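Local coordinates for trimeric intracellular cation channel type 1B.2 (Caenorhabditis elegans, PDB 5EIK), which mediates potassium transport across intracellular membranes as a homotrimer, binds PIP2, and may supply the counter-ion current that accompanies calcium release, at residues D50-S53 with F54-H58; S61-L64 with S65-M69; G168-K171 with I172-L176. All coordinates share one frame; numbering follows the deposited sequence.

Contact 1: D50-S53 with F54-H58; sequences DAIS and FSRKH. With DMU (decyl-beta-D-maltopyranoside), chain M.
Two donors from the next turn converge on the carbonyl oxygen of I52. R56 N lies 3.0 Å from I52 O, and S55 OG donates to I52 O at 2.7 Å. Both reach it from the same face of the carbonyl plane. The hydroxyl can do so because chi1 of S55, 64°, sets OG between its own backbone N and carbonyl carbon, folding it back over the preceding turn. D50 O is held twice as well: F54 N donates to it at 2.7 Å with a nearly straight N-H...O angle of 173°, while S53 OG reaches D50 O, also at 2.7 Å, in the carbonyl plane and on a lone pair. These bonds build the opening turn of helix 51-57, a short helix, probably on the cytoplasmic side, just before the second transmembrane segment. I52 and R56 lie side by side, pointing the same way, I52 CG2 meeting the edge of the guanidinium 3.6 Å from R56 NE. The R56 side chain also touches a bound phosphatidylcholine. K57 is extended up to a bend at chi4 (60°), which brings its NZ to 3.7 Å from S53 CB. K57 O, in turn, accepts from K196 NZ of the second subunit. H58 has left helical geometry and takes the N-cap position of helix 59-70. Its ring reaches back so that ND1 donates a weak bond, 3.3 Å and in the ring plane, to F54 O, while detergent atom O1 of DMU sits over one ring face, 3.6 Å from H58 NE2.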
loop_
_atom_site.group_PDB
_atom_site.type_symbol
_atom_site.label_atom_id
_atom_site.label_comp_id
_atom_site.label_asym_id
_atom_site.label_seq_id
_atom_site.Cartn_x
_atom_site.Cartn_y
_atom_site.Cartn_z
ATOM N N ASP A 50 -0.469 10.086 -26.647
ATOM C CA ASP A 50 -0.481 11.436 -26.095
ATOM C C ASP A 50 0.641 11.648 -25.081
ATOM O O ASP A 50 0.721 12.697 -24.442
ATOM C CB ASP A 50 -1.826 11.689 -25.422
ATOM C CG ASP A 50 -2.182 10.603 -24.425
ATOM O OD1 ASP A 50 -2.276 9.425 -24.835
ATOM O OD2 ASP A 50 -2.363 10.924 -23.231
ATOM N N ALA A 51 1.502 10.644 -24.939
ATOM C CA ALA A 51 2.616 10.701 -23.997
ATOM C C ALA A 51 3.271 12.073 -23.929
ATOM O O ALA A 51 3.384 12.662 -22.854
ATOM C CB ALA A 51 3.661 9.648 -24.361
ATOM N N ILE A 52 3.699 12.580 -25.077
ATOM C CA ILE A 52 4.362 13.874 -25.126
ATOM C C ILE A 52 3.488 15.030 -24.661
ATOM O O ILE A 52 3.942 15.876 -23.892
ATOM C CB ILE A 52 4.904 14.168 -26.539
ATOM C CG1 ILE A 52 6.044 13.197 -26.858
ATOM C CG2 ILE A 52 5.399 15.602 -26.624
ATOM C CD1 ILE A 52 6.619 13.354 -28.252
ATOM N N SER A 53 2.244 15.077 -25.124
ATOM C CA SER A 53 1.350 16.150 -24.708
ATOM C C SER A 53 1.138 16.005 -23.206
ATOM O O SER A 53 1.181 16.983 -22.459
ATOM C CB SER A 53 0.005 16.057 -25.438
ATOM O OG SER A 53 -0.697 14.878 -25.080
ATOM N N PHE A 54 0.926 14.768 -22.771
ATOM C CA PHE A 54 0.716 14.473 -21.362
ATOM C C PHE A 54 1.882 14.960 -20.505
ATOM O O PHE A 54 1.682 15.598 -19.469
ATOM C CB PHE A 54 0.526 12.966 -21.171
ATOM C CG PHE A 54 0.637 12.515 -19.739
ATOM C CD1 PHE A 54 1.882 12.389 -19.125
ATOM C CD2 PHE A 54 -0.501 12.234 -18.998
ATOM C CE1 PHE A 54 1.990 11.995 -17.794
ATOM C CE2 PHE A 54 -0.401 11.840 -17.670
ATOM C CZ PHE A 54 0.847 11.720 -17.066
ATOM N N SER A 55 3.097 14.650 -20.943
ATOM C CA SER A 55 4.292 15.035 -20.211
ATOM C C SER A 55 4.497 16.546 -20.164
ATOM O O SER A 55 5.062 17.079 -19.203
ATOM C CB SER A 55 5.521 14.369 -20.835
ATOM O OG SER A 55 5.724 14.824 -22.163
ATOM N N ARG A 56 4.046 17.244 -21.197
ATOM C CA ARG A 56 4.216 18.688 -21.219
ATOM C C ARG A 56 3.158 19.408 -20.384
ATOM O O ARG A 56 3.372 20.534 -19.934
ATOM C CB ARG A 56 4.238 19.184 -22.669
ATOM C CG ARG A 56 5.513 18.752 -23.391
ATOM C CD ARG A 56 5.550 19.174 -24.850
ATOM N NE ARG A 56 6.791 18.761 -25.507
ATOM C CZ ARG A 56 7.993 19.268 -25.241
ATOM N NH1 ARG A 56 8.136 20.219 -24.327
ATOM N NH2 ARG A 56 9.059 18.817 -25.891
ATOM N N LYS A 57 2.032 18.739 -20.152
ATOM C CA LYS A 57 0.958 19.313 -19.349
ATOM C C LYS A 57 1.087 18.940 -17.874
ATOM O O LYS A 57 0.677 19.705 -17.005
ATOM C CB LYS A 57 -0.405 18.859 -19.875
ATOM C CG LYS A 57 -0.768 19.453 -21.223
ATOM C CD LYS A 57 -2.096 18.921 -21.733
ATOM C CE LYS A 57 -2.443 19.503 -23.101
ATOM N NZ LYS A 57 -1.430 19.171 -24.153
ATOM N N HIS A 58 1.653 17.768 -17.590
ATOM C CA HIS A 58 1.823 17.321 -16.207
ATOM C C HIS A 58 3.243 16.818 -15.957
ATOM O O HIS A 58 3.464 15.645 -15.666
ATOM C CB HIS A 58 0.827 16.208 -15.887
ATOM C CG HIS A 58 -0.572 16.510 -16.315
ATOM N ND1 HIS A 58 -1.006 16.334 -17.613
ATOM C CD2 HIS A 58 -1.633 16.990 -15.627
ATOM C CE1 HIS A 58 -2.273 16.691 -17.703
ATOM N NE2 HIS A 58 -2.679 17.094 -16.511
HETATM C C1 DMU M . -0.718 16.217 -10.947
HETATM C C2 DMU M . -2.207 16.083 -11.332
HETATM C C3 DMU M . -2.432 14.769 -12.150
HETATM C C4 DMU M . -1.791 13.563 -11.408
HETATM O O5 DMU M . -0.396 13.808 -11.059
HETATM C C6 DMU M . -0.248 14.958 -10.190
HETATM O O7 DMU M . -3.857 14.486 -12.313
HETATM O O16 DMU M . 1.140 15.114 -9.837
HETATM C C18 DMU M . 1.331 14.567 -8.520
HETATM C C19 DMU M . 2.834 14.491 -8.205
HETATM C C22 DMU M . 3.391 15.886 -7.924
HETATM C C25 DMU M . 4.906 15.886 -8.134
HETATM C C28 DMU M . 5.630 16.109 -6.788
HETATM C C31 DMU M . 6.725 17.190 -6.901
HETATM C C34 DMU M . 7.651 16.956 -8.114
HETATM C C37 DMU M . 8.536 18.198 -8.315
HETATM C C40 DMU M . 9.733 18.138 -7.344
HETATM C C43 DMU M . 10.879 18.998 -7.879
HETATM O O49 DMU M . -0.539 17.385 -10.118
HETATM O O55 DMU M . -2.551 17.215 -12.149
HETATM C C57 DMU M . -1.874 12.326 -12.311
HETATM O O61 DMU M . -1.734 11.156 -11.509
HETATM C C5 DMU M . -5.851 15.012 -13.497
HETATM C C7 DMU M . -6.389 13.570 -13.517
HETATM C C8 DMU M . -5.761 12.808 -14.638
HETATM C C9 DMU M . -4.257 12.921 -14.667
HETATM O O1 DMU M . -3.770 14.289 -14.602
HETATM C C10 DMU M . -4.335 15.063 -13.452
HETATM O O2 DMU M . -6.251 11.545 -14.624
HETATM O O3 DMU M . -6.313 15.726 -12.392
HETATM O O4 DMU M . -7.832 13.608 -13.568
HETATM C C11 DMU M . -3.710 12.168 -15.815
HETATM O O6 DMU M . -2.268 12.121 -15.814
#

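Contact 2: S61-L64 with S65-M69; sequences SCWL and SCMLM. With DMU (decyl-beta-D-maltopyranoside), chain M.
A Met-aromatic pair, W63 with M67, marks one side of helix 59-70, the first part of the discontinuous second transmembrane helix. M67 CG rides over one face of the indole, 3.5 Å from the centroid of the five-membered ring and 29° off its normal, which is the geometry of a CH-pi contact. The sulfur stands more obliquely: M67 SD is 4.3 Å from the same centroid, at 43° to the normal. Bends at chi2 and chi3 of M67 curl its chain so that SD stays near the nitrogen side of the indole, and the two side chains cross at about a right angle. The polar end of W63 is occupied by S99, since NE1 hydrogen-bonds to that hydroxyl on helix 92-107; W102 of the same helix meets the W63 ring edge to face, and L154 of the second subunit packs on W63 too. Another side of the helix is held by a serine whose hydroxyl bonds back to the carbonyl one turn earlier. S65 N and S65 OG both reach S61 O at 2.9 Å, the hydroxyl coming from above the carbonyl plane instead of along a lone pair. Its chi1 of -60° places OG beside the backbone N, facing the previous turn, so a buried hydroxyl is satisfied within the helix. L64 and L68 add an apolar contact, with L64 CD1 at 4.0 Å from L68 CG, and both leucines also touch a bound PIP2 molecule. Detergent lies against the opening turn: L64 CD2 is 3.6 Å from DMU C19 on the alkyl tail, and S61 OG donates a weak bond of 2.8 Å to the sugar ring oxygen DMU O5.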
loop_
_atom_site.group_PDB
_atom_site.type_symbol
_atom_site.label_atom_id
_atom_site.label_comp_id
_atom_site.label_asym_id
_atom_site.label_seq_id
_atom_site.Cartn_x
_atom_site.Cartn_y
_atom_site.Cartn_z
ATOM N N SER A 61 3.963 15.157 -12.449
ATOM C CA SER A 61 3.396 13.817 -12.391
ATOM C C SER A 61 4.241 12.861 -13.231
ATOM O O SER A 61 4.541 11.742 -12.808
ATOM C CB SER A 61 1.950 13.836 -12.899
ATOM O OG SER A 61 1.376 12.535 -12.888
ATOM N N CYS A 62 4.625 13.309 -14.424
ATOM C CA CYS A 62 5.436 12.497 -15.312
ATOM C C CYS A 62 6.779 12.197 -14.638
ATOM O O CYS A 62 7.227 11.050 -14.609
ATOM C CB CYS A 62 5.660 13.230 -16.640
ATOM S SG CYS A 62 6.548 12.248 -17.884
ATOM N N TRP A 63 7.419 13.226 -14.094
ATOM C CA TRP A 63 8.692 13.025 -13.421
ATOM C C TRP A 63 8.542 11.994 -12.302
ATOM O O TRP A 63 9.373 11.098 -12.161
ATOM C CB TRP A 63 9.200 14.335 -12.824
ATOM C CG TRP A 63 10.375 14.159 -11.918
ATOM C CD1 TRP A 63 11.681 13.995 -12.287
ATOM C CD2 TRP A 63 10.348 14.065 -10.485
ATOM N NE1 TRP A 63 12.468 13.802 -11.176
ATOM C CE2 TRP A 63 11.679 13.840 -10.057
ATOM C CE3 TRP A 63 9.331 14.145 -9.520
ATOM C CZ2 TRP A 63 12.022 13.692 -8.705
ATOM C CZ3 TRP A 63 9.669 13.997 -8.163
ATOM C CH2 TRP A 63 11.007 13.773 -7.774
ATOM N N LEU A 64 7.476 12.128 -11.517
ATOM C CA LEU A 64 7.215 11.231 -10.404
ATOM C C LEU A 64 7.016 9.792 -10.865
ATOM O O LEU A 64 7.565 8.863 -10.281
ATOM C CB LEU A 64 5.977 11.688 -9.625
ATOM C CG LEU A 64 5.632 10.787 -8.439
ATOM C CD1 LEU A 64 6.780 10.801 -7.454
ATOM C CD2 LEU A 64 4.356 11.253 -7.778
ATOM N N SER A 65 6.221 9.611 -11.912
ATOM C CA SER A 65 5.983 8.281 -12.442
ATOM C C SER A 65 7.303 7.602 -12.798
ATOM O O SER A 65 7.476 6.409 -12.564
ATOM C CB SER A 65 5.098 8.358 -13.685
ATOM O OG SER A 65 3.850 8.942 -13.376
ATOM N N CYS A 66 8.242 8.358 -13.353
ATOM C CA CYS A 66 9.517 7.773 -13.732
ATOM C C CYS A 66 10.445 7.515 -12.549
ATOM O O CYS A 66 11.167 6.520 -12.528
ATOM C CB CYS A 66 10.212 8.658 -14.775
ATOM S SG CYS A 66 9.441 8.550 -16.411
ATOM N N MET A 67 10.435 8.399 -11.561
ATOM C CA MET A 67 11.292 8.186 -10.410
ATOM C C MET A 67 10.812 6.951 -9.638
ATOM O O MET A 67 11.623 6.135 -9.191
ATOM C CB MET A 67 11.283 9.414 -9.496
ATOM C CG MET A 67 11.927 10.647 -10.102
ATOM S SD MET A 67 13.673 10.427 -10.610
ATOM C CE MET A 67 13.479 9.985 -12.367
ATOM N N LEU A 68 9.495 6.804 -9.497
ATOM C CA LEU A 68 8.962 5.662 -8.763
ATOM C C LEU A 68 9.364 4.349 -9.408
ATOM O O LEU A 68 9.708 3.390 -8.720
ATOM C CB LEU A 68 7.435 5.729 -8.652
ATOM C CG LEU A 68 6.875 6.839 -7.760
ATOM C CD1 LEU A 68 5.447 6.498 -7.381
ATOM C CD2 LEU A 68 7.728 6.986 -6.507
ATOM N N MET A 69 9.318 4.313 -10.732
ATOM C CA MET A 69 9.678 3.113 -11.462
ATOM C C MET A 69 11.193 2.920 -11.485
ATOM O O MET A 69 11.682 1.801 -11.406
ATOM C CB MET A 69 9.146 3.190 -12.892
ATOM C CG MET A 69 7.649 3.008 -13.006
ATOM S SD MET A 69 7.135 1.370 -12.451
ATOM C CE MET A 69 7.746 0.381 -13.798
HETATM C C1 DMU M . -0.718 16.217 -10.947
HETATM C C2 DMU M . -2.207 16.083 -11.332
HETATM C C3 DMU M . -2.432 14.769 -12.150
HETATM C C4 DMU M . -1.791 13.563 -11.408
HETATM O O5 DMU M . -0.396 13.808 -11.059
HETATM C C6 DMU M . -0.248 14.958 -10.190
HETATM O O7 DMU M . -3.857 14.486 -12.313
HETATM O O16 DMU M . 1.140 15.114 -9.837
HETATM C C18 DMU M . 1.331 14.567 -8.520
HETATM C C19 DMU M . 2.834 14.491 -8.205
HETATM C C22 DMU M . 3.391 15.886 -7.924
HETATM C C25 DMU M . 4.906 15.886 -8.134
HETATM C C28 DMU M . 5.630 16.109 -6.788
HETATM C C31 DMU M . 6.725 17.190 -6.901
HETATM C C34 DMU M . 7.651 16.956 -8.114
HETATM C C37 DMU M . 8.536 18.198 -8.315
HETATM C C40 DMU M . 9.733 18.138 -7.344
HETATM C C43 DMU M . 10.879 18.998 -7.879
HETATM O O49 DMU M . -0.539 17.385 -10.118
HETATM O O55 DMU M . -2.551 17.215 -12.149
HETATM C C57 DMU M . -1.874 12.326 -12.311
HETATM O O61 DMU M . -1.734 11.156 -11.509
HETATM C C5 DMU M . -5.851 15.012 -13.497
HETATM C C7 DMU M . -6.389 13.570 -13.517
HETATM C C8 DMU M . -5.761 12.808 -14.638
HETATM C C9 DMU M . -4.257 12.921 -14.667
HETATM O O1 DMU M . -3.770 14.289 -14.602
HETATM C C10 DMU M . -4.335 15.063 -13.452
HETATM O O2 DMU M . -6.251 11.545 -14.624
HETATM O O3 DMU M . -6.313 15.726 -12.392
HETATM O O4 DMU M . -7.832 13.608 -13.568
HETATM C C11 DMU M . -3.710 12.168 -15.815
HETATM O O6 DMU M . -2.268 12.121 -15.814
#

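Contact 3: G168-K171 with I172-L176; sequences GVVK and IVEQL. With PT5 ([(2R)-1-octadecanoyloxy-3-[oxidanyl-[(1R,2R,3S,4R,5R,6S)-2,3,6-tris(oxidanyl)-4,5-diphosphonooxy-cyclohexyl]oxy-phospho ryl]oxy-propan-2-yl] (8Z)-icosa-5,8,11,14-tetraenoate), chain B.
Backbone hydrogen bonds tie I172-Q175 to G168-K171, one turn back in helix 167-177. V173 N lies 3.1 Å from V169 O, and E174 N 2.9 Å from V170 O; the bond from I172 N to G168 O is long and weak at 3.4 Å. The lipid headgroup meets the first turn: G168, an observed PIP2 site, donates a weak bond from its N to inositol oxygen O2 of PT5 (2.9 Å), and with no side chain there PT5 O1 comes to 3.9 Å from G168 CA. A165 O, R134 and K130 hold the same lipid. One of its acyl chains runs on past V169, I172 and V173, I172 CG2 lying 4.0 Å from PT5 C43. Among side chains, that of Q175 crosses K171 obliquely, its NE2 3.9 Å from K171 CE; K171 is extended (chi1 -171°), which carries CE out to the amide. With Q175 cut back to an alanine, the K171 methylenes would lose the amide that crosses them, which is likely to leave the lysine chain freer to turn. E174 crosses V170 at a slant, and its OE1 forms a salt bridge to R178. Around the helix, V170 and E174 face helix 59-70, V169 and V170 meet helix 72-81, and I172 packs on A177 of the third subunit.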
loop_
_atom_site.group_PDB
_atom_site.type_symbol
_atom_site.label_atom_id
_atom_site.label_comp_id
_atom_site.label_asym_id
_atom_site.label_seq_id
_atom_site.Cartn_x
_atom_site.Cartn_y
_atom_site.Cartn_z
ATOM N N GLY A 168 7.183 -4.315 -10.842
ATOM C CA GLY A 168 5.839 -4.777 -11.138
ATOM C C GLY A 168 4.803 -4.237 -10.165
ATOM O O GLY A 168 3.661 -3.946 -10.540
ATOM N N VAL A 169 5.201 -4.108 -8.907
ATOM C CA VAL A 169 4.303 -3.593 -7.896
ATOM C C VAL A 169 4.065 -2.114 -8.130
ATOM O O VAL A 169 2.922 -1.657 -8.167
ATOM C CB VAL A 169 4.883 -3.788 -6.480
ATOM C CG1 VAL A 169 4.083 -2.989 -5.472
ATOM C CG2 VAL A 169 4.835 -5.250 -6.115
ATOM N N VAL A 170 5.151 -1.371 -8.304
ATOM C CA VAL A 170 5.053 0.066 -8.510
ATOM C C VAL A 170 4.287 0.428 -9.774
ATOM O O VAL A 170 3.577 1.438 -9.806
ATOM C CB VAL A 170 6.459 0.715 -8.520
ATOM C CG1 VAL A 170 6.349 2.208 -8.761
ATOM C CG2 VAL A 170 7.146 0.458 -7.169
ATOM N N LYS A 171 4.406 -0.400 -10.806
ATOM C CA LYS A 171 3.682 -0.140 -12.043
ATOM C C LYS A 171 2.179 -0.122 -11.740
ATOM O O LYS A 171 1.472 0.804 -12.116
ATOM C CB LYS A 171 3.998 -1.219 -13.079
ATOM C CG LYS A 171 3.467 -0.915 -14.469
ATOM C CD LYS A 171 4.009 -1.912 -15.480
ATOM C CE LYS A 171 3.692 -1.499 -16.911
ATOM N NZ LYS A 171 4.355 -2.392 -17.911
ATOM N N ILE A 172 1.701 -1.154 -11.050
ATOM C CA ILE A 172 0.294 -1.251 -10.682
ATOM C C ILE A 172 -0.128 0.004 -9.917
ATOM O O ILE A 172 -1.192 0.576 -10.181
ATOM C CB ILE A 172 0.040 -2.488 -9.794
ATOM C CG1 ILE A 172 0.274 -3.753 -10.626
ATOM C CG2 ILE A 172 -1.379 -2.445 -9.196
ATOM C CD1 ILE A 172 0.139 -5.030 -9.835
ATOM N N VAL A 173 0.706 0.425 -8.969
ATOM C CA VAL A 173 0.415 1.617 -8.198
ATOM C C VAL A 173 0.222 2.818 -9.117
ATOM O O VAL A 173 -0.719 3.592 -8.940
ATOM C CB VAL A 173 1.545 1.951 -7.196
ATOM C CG1 VAL A 173 1.291 3.312 -6.579
ATOM C CG2 VAL A 173 1.585 0.906 -6.094
ATOM N N GLU A 174 1.105 2.968 -10.101
ATOM C CA GLU A 174 1.018 4.083 -11.032
ATOM C C GLU A 174 -0.186 4.044 -11.965
ATOM O O GLU A 174 -0.732 5.087 -12.325
ATOM C CB GLU A 174 2.296 4.179 -11.859
ATOM C CG GLU A 174 3.366 4.995 -11.189
ATOM C CD GLU A 174 4.639 5.064 -11.995
ATOM O OE1 GLU A 174 4.561 4.997 -13.241
ATOM O OE2 GLU A 174 5.715 5.203 -11.381
ATOM N N GLN A 175 -0.592 2.848 -12.368
ATOM C CA GLN A 175 -1.729 2.714 -13.264
ATOM C C GLN A 175 -3.024 2.993 -12.504
ATOM O O GLN A 175 -4.037 3.370 -13.095
ATOM C CB GLN A 175 -1.745 1.319 -13.873
ATOM C CG GLN A 175 -0.440 0.969 -14.562
ATOM C CD GLN A 175 -0.423 -0.439 -15.120
ATOM O OE1 GLN A 175 -0.697 -1.406 -14.408
ATOM N NE2 GLN A 175 -0.089 -0.563 -16.398
ATOM N N LEU A 176 -2.984 2.808 -11.190
ATOM C CA LEU A 176 -4.146 3.076 -10.365
ATOM C C LEU A 176 -4.244 4.595 -10.183
ATOM O O LEU A 176 -5.314 5.186 -10.324
ATOM C CB LEU A 176 -4.004 2.386 -9.006
ATOM C CG LEU A 176 -4.207 0.868 -8.965
ATOM C CD1 LEU A 176 -3.826 0.336 -7.584
ATOM C CD2 LEU A 176 -5.661 0.539 -9.300
HETATM O O12 PT5 B . 5.536 -10.855 -12.998
HETATM P P1 PT5 B . 5.380 -9.608 -12.141
HETATM O O13 PT5 B . 6.205 -9.656 -10.613
HETATM O O11 PT5 B . 3.834 -9.235 -11.740
HETATM O O6 PT5 B . 5.952 -7.538 -15.403
HETATM O O1 PT5 B . 5.959 -8.293 -12.796
HETATM C C1 PT5 B . 7.198 -8.289 -13.513
HETATM C C6 PT5 B . 7.035 -7.199 -14.533
HETATM C C2 PT5 B . 8.450 -7.985 -12.607
HETATM O O2 PT5 B . 8.248 -6.754 -11.885
HETATM C C3 PT5 B . 9.727 -7.803 -13.483
HETATM O O3 PT5 B . 10.794 -7.417 -12.627
HETATM C C4 PT5 B . 9.554 -6.747 -14.546
HETATM O O4 PT5 B . 10.633 -6.784 -15.429
HETATM P P4 PT5 B . 11.673 -5.531 -15.524
HETATM O O41 PT5 B . 10.947 -4.121 -15.828
HETATM O O42 PT5 B . 12.764 -5.799 -16.687
HETATM O O43 PT5 B . 12.376 -5.398 -14.199
HETATM C C5 PT5 B . 8.283 -6.960 -15.391
HETATM O O5 PT5 B . 8.082 -5.780 -16.169
HETATM P P5 PT5 B . 8.360 -5.926 -17.774
HETATM O O52 PT5 B . 9.124 -7.267 -18.164
HETATM O O51 PT5 B . 6.884 -5.780 -18.568
HETATM O O53 PT5 B . 9.215 -4.521 -18.031
HETATM C C7 PT5 B . 5.943 -8.650 -9.594
HETATM C C8 PT5 B . 5.840 -9.396 -8.251
HETATM C C9 PT5 B . 4.388 -9.804 -7.841
HETATM O O16 PT5 B . 6.416 -8.533 -7.193
HETATM C C10 PT5 B . 7.655 -8.885 -6.740
HETATM O O17 PT5 B . 8.693 -8.624 -7.324
HETATM O O18 PT5 B . 4.123 -9.344 -6.445
HETATM C C11 PT5 B . 3.121 -9.944 -5.612
HETATM O O19 PT5 B . 2.669 -11.119 -5.727
HETATM C C12 PT5 B . 7.637 -9.640 -5.410
HETATM C C13 PT5 B . 8.490 -9.078 -4.245
HETATM C C14 PT5 B . 8.398 -9.995 -3.003
HETATM C C15 PT5 B . 7.475 -9.436 -1.906
HETATM C C16 PT5 B . 7.549 -10.237 -0.573
HETATM C C17 PT5 B . 6.168 -10.389 0.139
HETATM C C18 PT5 B . 6.236 -10.176 1.654
HETATM C C19 PT5 B . 5.297 -9.753 2.367
HETATM C C20 PT5 B . 4.434 -8.493 2.544
HETATM C C21 PT5 B . 3.045 -8.513 1.856
HETATM C C22 PT5 B . 2.377 -7.125 1.814
HETATM C C23 PT5 B . 0.869 -7.176 2.138
HETATM C C24 PT5 B . 0.444 -6.148 3.208
HETATM C C31 PT5 B . 2.628 -8.989 -4.521
HETATM C C32 PT5 B . 3.561 -8.967 -3.277
HETATM C C33 PT5 B . 3.148 -7.907 -2.213
HETATM C C34 PT5 B . 3.871 -6.542 -2.348
HETATM C C35 PT5 B . 3.452 -5.331 -1.378
HETATM C C36 PT5 B . 2.607 -4.313 -1.771
HETATM C C37 PT5 B . 1.638 -3.701 -0.735
HETATM C C38 PT5 B . 1.674 -2.270 -0.935
HETATM C C39 PT5 B . 0.654 -1.405 -1.526
HETATM C C40 PT5 B . 0.387 -1.447 -2.997
HETATM C C25 PT5 B . -0.244 -4.907 2.587
HETATM C C26 PT5 B . -0.453 -3.775 3.605
HETATM C C41 PT5 B . -0.922 -2.093 -3.467
HETATM C C42 PT5 B . -1.006 -2.224 -4.992
HETATM C C43 PT5 B . -0.479 -3.565 -5.516
#

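How the contacts relate
The three contacts follow one another along the chain on the same side of its centre. Contacts 1 and 2 sit on successive helices, their centres 13 Å apart, and join where S55 CB meets C62 SG at 3.8 Å; one detergent molecule touches both. Contact 2 then packs against contact 3, with centres 11 Å apart: E174 OE2 comes to 3.3 Å from L68 CB, and V170 CG1 to 3.6 Å from L68 O. Contacts 1 and 3 do not touch, their nearest atoms being about 8 Å apart. Lipids are spread over the series: phosphatidylcholine at contact 1, PIP2 at contact 2, and both the headgroup and one acyl chain of a PIP2 at contact 3.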